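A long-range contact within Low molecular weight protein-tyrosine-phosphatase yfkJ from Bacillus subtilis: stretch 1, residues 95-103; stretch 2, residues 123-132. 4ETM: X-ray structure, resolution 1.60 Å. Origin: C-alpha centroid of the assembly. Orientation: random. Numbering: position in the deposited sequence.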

# COMPACT_ATOMS: atom_id res chain seq x y z
N ASP A 95 14.30 -8.36 -7.63
CA ASP A 95 13.39 -9.35 -7.07
C ASP A 95 12.07 -9.40 -7.83
O ASP A 95 11.45 -10.46 -7.94
CB ASP A 95 13.11 -9.05 -5.59
CG ASP A 95 14.29 -9.38 -4.68
OD1 ASP A 95 14.85 -10.49 -4.79
OD2 ASP A 95 14.63 -8.52 -3.84
N LEU A 96 11.63 -8.25 -8.34
CA LEU A 96 10.36 -8.19 -9.07
C LEU A 96 10.40 -9.11 -10.29
O LEU A 96 9.45 -9.83 -10.55
CB LEU A 96 10.06 -6.75 -9.50
CG LEU A 96 9.99 -5.70 -8.39
CD1 LEU A 96 9.87 -4.31 -9.00
CD2 LEU A 96 8.84 -5.97 -7.46
N ASP A 97 11.51 -9.10 -11.01
CA ASP A 97 11.61 -9.89 -12.23
C ASP A 97 11.97 -11.34 -11.93
O ASP A 97 11.68 -12.23 -12.72
CB ASP A 97 12.64 -9.28 -13.17
CG ASP A 97 12.20 -7.93 -13.75
OD1 ASP A 97 10.98 -7.68 -13.83
OD2 ASP A 97 13.08 -7.13 -14.12
N ASP A 98 12.59 -11.58 -10.78
CA ASP A 98 13.12 -12.90 -10.44
C ASP A 98 12.07 -13.89 -9.98
O ASP A 98 12.13 -15.07 -10.29
CB ASP A 98 14.21 -12.78 -9.36
CG ASP A 98 15.56 -12.38 -9.93
OD1 ASP A 98 15.61 -11.88 -11.07
OD2 ASP A 98 16.57 -12.57 -9.22
N PHE A 99 11.10 -13.41 -9.21
CA PHE A 99 10.14 -14.29 -8.58
C PHE A 99 8.81 -14.36 -9.31
O PHE A 99 8.30 -13.35 -9.74
CB PHE A 99 9.90 -13.85 -7.13
CG PHE A 99 11.05 -14.16 -6.21
CD1 PHE A 99 11.11 -15.38 -5.54
CD2 PHE A 99 12.06 -13.24 -5.99
CE1 PHE A 99 12.16 -15.68 -4.69
CE2 PHE A 99 13.12 -13.54 -5.13
CZ PHE A 99 13.16 -14.77 -4.49
N ASP A 100 8.25 -15.56 -9.41
CA ASP A 100 7.00 -15.76 -10.12
C ASP A 100 5.82 -15.13 -9.36
O ASP A 100 4.91 -14.57 -9.98
CB ASP A 100 6.78 -17.26 -10.37
CG ASP A 100 7.86 -17.87 -11.24
OD1 ASP A 100 8.06 -17.35 -12.36
OD2 ASP A 100 8.51 -18.84 -10.81
N TYR A 101 5.87 -15.22 -8.04
CA TYR A 101 4.84 -14.65 -7.17
C TYR A 101 5.50 -13.74 -6.16
O TYR A 101 6.50 -14.12 -5.54
CB TYR A 101 4.12 -15.75 -6.38
CG TYR A 101 3.27 -16.65 -7.23
CD1 TYR A 101 1.91 -16.42 -7.36
CD2 TYR A 101 3.82 -17.74 -7.88
CE1 TYR A 101 1.11 -17.24 -8.15
CE2 TYR A 101 3.03 -18.57 -8.67
CZ TYR A 101 1.68 -18.31 -8.79
OH TYR A 101 0.89 -19.14 -9.56
N ILE A 102 4.96 -12.55 -5.98
CA ILE A 102 5.38 -11.73 -4.86
C ILE A 102 4.19 -11.55 -3.94
O ILE A 102 3.17 -11.01 -4.35
CB ILE A 102 5.97 -10.40 -5.33
CG1 ILE A 102 7.16 -10.66 -6.27
CG2 ILE A 102 6.34 -9.55 -4.12
CD1 ILE A 102 7.92 -9.44 -6.68
N ILE A 103 4.33 -12.01 -2.69
CA ILE A 103 3.22 -12.12 -1.77
C ILE A 103 3.47 -11.18 -0.58
O ILE A 103 4.30 -11.47 0.29
CB ILE A 103 3.07 -13.57 -1.27
CG1 ILE A 103 2.88 -14.54 -2.44
CG2 ILE A 103 1.88 -13.68 -0.33
CD1 ILE A 103 1.78 -14.15 -3.41
N SER A 123 1.86 -7.18 -11.91
CA SER A 123 0.62 -7.93 -11.86
C SER A 123 0.72 -9.17 -10.99
O SER A 123 -0.29 -9.73 -10.59
CB SER A 123 0.16 -8.30 -13.26
OG SER A 123 0.99 -9.30 -13.83
N HIS A 124 1.94 -9.59 -10.68
CA HIS A 124 2.17 -10.77 -9.84
C HIS A 124 2.33 -10.43 -8.35
O HIS A 124 2.71 -11.27 -7.54
CB HIS A 124 3.40 -11.53 -10.33
CG HIS A 124 4.66 -10.73 -10.31
ND1 HIS A 124 4.72 -9.43 -10.75
CD2 HIS A 124 5.91 -11.05 -9.92
CE1 HIS A 124 5.95 -8.97 -10.62
NE2 HIS A 124 6.70 -9.94 -10.12
N ILE A 125 2.03 -9.19 -7.99
CA ILE A 125 2.17 -8.75 -6.60
C ILE A 125 0.79 -8.73 -5.94
O ILE A 125 -0.05 -7.91 -6.31
CB ILE A 125 2.82 -7.35 -6.53
CG1 ILE A 125 4.16 -7.35 -7.27
CG2 ILE A 125 2.99 -6.91 -5.08
CD1 ILE A 125 4.84 -6.01 -7.30
N LYS A 126 0.56 -9.63 -4.99
CA LYS A 126 -0.72 -9.72 -4.30
C LYS A 126 -0.51 -9.84 -2.79
O LYS A 126 0.60 -10.19 -2.34
CB LYS A 126 -1.53 -10.91 -4.82
CG LYS A 126 -1.93 -10.80 -6.29
CD LYS A 126 -2.91 -11.90 -6.67
CE LYS A 126 -3.52 -11.68 -8.05
NZ LYS A 126 -2.49 -11.71 -9.14
N ARG A 127 -1.54 -9.53 -2.00
CA ARG A 127 -1.49 -9.78 -0.55
C ARG A 127 -1.74 -11.25 -0.24
O ARG A 127 -2.51 -11.92 -0.94
CB ARG A 127 -2.51 -8.91 0.21
CG ARG A 127 -2.15 -7.44 0.28
CD ARG A 127 -3.19 -6.66 1.07
NE ARG A 127 -4.52 -6.76 0.46
CZ ARG A 127 -5.55 -6.01 0.84
NH1 ARG A 127 -5.40 -5.13 1.83
NH2 ARG A 127 -6.73 -6.14 0.24
N LEU A 128 -1.10 -11.75 0.81
CA LEU A 128 -1.32 -13.13 1.26
C LEU A 128 -2.80 -13.43 1.45
O LEU A 128 -3.31 -14.44 0.96
CB LEU A 128 -0.58 -13.41 2.57
CG LEU A 128 -0.71 -14.83 3.11
CD1 LEU A 128 -0.13 -15.85 2.12
CD2 LEU A 128 -0.05 -14.91 4.48
N LEU A 129 -3.51 -12.55 2.16
CA LEU A 129 -4.92 -12.81 2.45
C LEU A 129 -5.88 -12.57 1.27
O LEU A 129 -7.08 -12.83 1.38
CB LEU A 129 -5.38 -12.07 3.70
CG LEU A 129 -4.59 -12.43 4.96
CD1 LEU A 129 -5.11 -11.61 6.14
CD2 LEU A 129 -4.71 -13.92 5.23
N ASP A 130 -5.34 -12.09 0.14
CA ASP A 130 -6.11 -12.03 -1.12
C ASP A 130 -6.46 -13.46 -1.55
O ASP A 130 -7.47 -13.70 -2.22
CB ASP A 130 -5.32 -11.30 -2.24
CG ASP A 130 -5.16 -9.79 -1.99
OD1 ASP A 130 -5.83 -9.23 -1.10
OD2 ASP A 130 -4.37 -9.14 -2.73
N TYR A 131 -5.63 -14.43 -1.15
CA TYR A 131 -5.87 -15.83 -1.51
C TYR A 131 -6.87 -16.55 -0.61
O TYR A 131 -7.35 -17.63 -0.94
CB TYR A 131 -4.56 -16.60 -1.54
CG TYR A 131 -3.64 -16.14 -2.64
CD1 TYR A 131 -3.68 -16.73 -3.90
CD2 TYR A 131 -2.77 -15.08 -2.44
CE1 TYR A 131 -2.85 -16.31 -4.91
CE2 TYR A 131 -1.94 -14.65 -3.44
CZ TYR A 131 -1.98 -15.26 -4.67
OH TYR A 131 -1.15 -14.82 -5.67
N VAL A 132 -7.15 -15.96 0.55
CA VAL A 132 -8.16 -16.50 1.44
C VAL A 132 -9.48 -15.88 1.01
O VAL A 132 -9.87 -14.82 1.50
CB VAL A 132 -7.87 -16.15 2.91
CG1 VAL A 132 -8.93 -16.75 3.83
CG2 VAL A 132 -6.49 -16.65 3.29

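Two short strands, 101-103 and 125-127, run side by side in parallel register, their axes 5.0 Å apart at closest approach and inclined by 35°; the end of a helix and a loop histidine extend the contact before them. Along stretch 1, the helix contributes first through Leu-96. Its carbonyl O accepts a hydrogen bond from His-124 NE2 at 2.8 Å, so the imidazole carries its proton on NE2. Leu-96 CD2 meets Ile-125 CD1 at 4.0 Å in an apolar contact. Phe-99, the first residue to leave helical geometry, turns its ring away but places its O 3.3 Å from His-124 CD2. The carbonyl oxygens of Leu-96, Phe-99 and Asp-100 all lie at the edge of the imidazole, where its polarized N-H and C-H groups point; Asp-100 O itself comes closest to His-124 CB, at 3.4 Å. Tyr-101 opens the strand with CB directed away, yet its CD1 reaches Tyr-131 OH at 3.8 Å, edge-on to the Tyr-101 ring. Ile-102 makes both backbone hydrogen bonds of the pairing: its N donates to His-124 O at 3.0 Å, and its O accepts from Lys-126 N, also at 3.0 Å, bracketing Ile-125 as a parallel bridge requires. The same Ile-102 O receives a CA-H...O contact from Ile-125 CA at 3.3 Å. The side chains of Ile-102 and Ile-125 share one face of the sheet, where Ile-102 CB lies 4.0 Å from Ile-125 CG1. Ile-103 and Lys-126 point to the other face; Ile-103 CA approaches Lys-126 O at 3.3 Å, while the lysine amine leads away. Ile-103 instead packs beyond the strand, CG2 against Leu-128 CB and CD1 against Tyr-131 CE2, both at 3.8 Å. The 3-10 segment 128-130, which carries Leu-128, is braced by a salt bridge between Arg-127 NE and Asp-130 OD1 at 3.2 Å.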